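Local coordinates for protein possible prolidase (Bifidobacterium longum NCC2705, PDB 2P9B) that probably hydrolyses carbon-nitrogen bonds other than peptide bonds, as a member of the amidohydrolase family, at residues Thr116-His119 and Asn120-Leu124. Sequence-based numbering, arbitrary orientation.
Sequences TVKH and NATTL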
loop_
_atom_site.group_PDB
_atom_site.type_symbol
_atom_site.label_atom_id
_atom_site.label_comp_id
_atom_site.label_asym_id
_atom_site.label_seq_id
_atom_site.Cartn_x
_atom_site.Cartn_y
_atom_site.Cartn_z
ATOM N N THR A 116 -19.283 3.445 -4.948
ATOM C CA THR A 116 -18.084 4.264 -4.977
ATOM C C THR A 116 -16.853 3.491 -4.524
ATOM O O THR A 116 -15.823 3.520 -5.195
ATOM C CB THR A 116 -18.248 5.511 -4.092
ATOM O OG1 THR A 116 -19.264 6.349 -4.651
ATOM C CG2 THR A 116 -16.946 6.289 -4.008
ATOM N N VAL A 117 -16.954 2.794 -3.396
ATOM C CA VAL A 117 -15.798 2.046 -2.905
ATOM C C VAL A 117 -15.439 0.881 -3.815
ATOM O O VAL A 117 -14.256 0.559 -3.984
ATOM C CB VAL A 117 -16.008 1.540 -1.461
ATOM C CG1 VAL A 117 -16.215 2.728 -0.535
ATOM C CG2 VAL A 117 -17.177 0.583 -1.392
ATOM N N LYS A 118 -16.446 0.259 -4.419
ATOM C CA LYS A 118 -16.175 -0.852 -5.319
ATOM C C LYS A 118 -15.481 -0.321 -6.574
ATOM O O LYS A 118 -14.558 -0.947 -7.089
ATOM C CB LYS A 118 -17.469 -1.587 -5.698
ATOM C CG LYS A 118 -17.212 -2.837 -6.541
ATOM C CD LYS A 118 -18.455 -3.710 -6.730
ATOM C CE LYS A 118 -19.466 -3.083 -7.676
ATOM N NZ LYS A 118 -20.610 -4.009 -7.944
ATOM N N HIS A 119 -15.922 0.839 -7.057
ATOM C CA HIS A 119 -15.329 1.439 -8.246
ATOM C C HIS A 119 -13.851 1.735 -8.033
ATOM O O HIS A 119 -13.015 1.404 -8.874
ATOM C CB HIS A 119 -16.030 2.751 -8.613
ATOM C CG HIS A 119 -15.357 3.497 -9.723
ATOM N ND1 HIS A 119 -15.359 3.049 -11.027
ATOM C CD2 HIS A 119 -14.623 4.635 -9.718
ATOM C CE1 HIS A 119 -14.653 3.877 -11.776
ATOM N NE2 HIS A 119 -14.196 4.849 -11.007
ATOM N N ASN A 120 -13.535 2.366 -6.907
ATOM C CA ASN A 120 -12.153 2.711 -6.617
ATOM C C ASN A 120 -11.280 1.482 -6.395
ATOM O O ASN A 120 -10.121 1.461 -6.811
ATOM C CB ASN A 120 -12.080 3.664 -5.420
ATOM C CG ASN A 120 -12.575 5.061 -5.763
ATOM O OD1 ASN A 120 -12.237 5.607 -6.815
ATOM N ND2 ASN A 120 -13.369 5.648 -4.876
ATOM N N ALA A 121 -11.831 0.462 -5.748
ATOM C CA ALA A 121 -11.070 -0.765 -5.522
ATOM C C ALA A 121 -10.799 -1.406 -6.882
ATOM O O ALA A 121 -9.739 -1.990 -7.108
ATOM C CB ALA A 121 -11.862 -1.730 -4.629
ATOM N N THR A 122 -11.764 -1.295 -7.792
ATOM C CA THR A 122 -11.603 -1.861 -9.122
ATOM C C THR A 122 -10.540 -1.104 -9.914
ATOM O O THR A 122 -9.775 -1.702 -10.670
ATOM C CB THR A 122 -12.935 -1.858 -9.898
ATOM O OG1 THR A 122 -13.879 -2.690 -9.213
ATOM C CG2 THR A 122 -12.736 -2.395 -11.312
ATOM N N THR A 123 -10.490 0.212 -9.738
ATOM C CA THR A 123 -9.491 1.029 -10.425
ATOM C C THR A 123 -8.095 0.596 -9.970
ATOM O O THR A 123 -7.196 0.417 -10.788
ATOM C CB THR A 123 -9.694 2.522 -10.114
ATOM O OG1 THR A 123 -10.928 2.956 -10.694
ATOM C CG2 THR A 123 -8.553 3.355 -10.679
ATOM N N LEU A 124 -7.920 0.429 -8.664
ATOM C CA LEU A 124 -6.639 -0.011 -8.120
ATOM C C LEU A 124 -6.268 -1.352 -8.740
ATOM O O LEU A 124 -5.148 -1.531 -9.222
ATOM C CB LEU A 124 -6.714 -0.138 -6.593
ATOM C CG LEU A 124 -6.507 1.161 -5.819
ATOM C CD1 LEU A 124 -7.223 1.102 -4.474
ATOM C CD2 LEU A 124 -5.014 1.400 -5.641
#
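Thr122 folds back on Lys118 one turn earlier in helix 113-126, and two bonds meet at a single carbonyl. Lys118 O accepts from Thr122 N at 2.9 Å and from Thr122 OG1 at 2.8 Å. The two donors reach it from opposite faces of the carbonyl plane. The hydroxyl stands 35° out of that plane, not on a lone pair. It can do so because chi1 of -63° sets OG1 beside its own backbone N. An alanine in place of Thr122 would probably cost Lys118 O the hydroxyl bond on one face of its plane, leaving the bond from the residue's own backbone N.

The tight side is the regular backbone turn and the buried Val117 and Ala121. Ala121 N donates to Val117 O at 3.0 Å, and Ala121 CB lies 3.4 Å from that same oxygen. Both residues pack on helix 141-150. Lys118, though exposed, touches Leu145 of that helix and Ile154. Thr116 and Asn120 run side by side, with Thr116 CG2 3.7 Å from Asn120 ND2. Asn120 N donates to Thr116 O, but the side-chain ND2 is badly angled for that oxygen.

The looser side carries the exposed His119. With CG anti to the backbone N, its ring is carried over Thr123, whose OG1 sits above one face, offset toward the rim and 3.8 Å from NE2. The ring and the Asn120 amide planes are 58° apart, so they do not stack.

The chemistry is that of a polar helix surface backed by a small apolar face. Thr122 turns its hydroxyl to Lys118 O, Thr116 bonds to Tyr112 O, and Asn120 ND2 donates to Leu80 O. That last bond probably fixes the rotation of the amide, which lies near a possible, unconfirmed metal site without touching it.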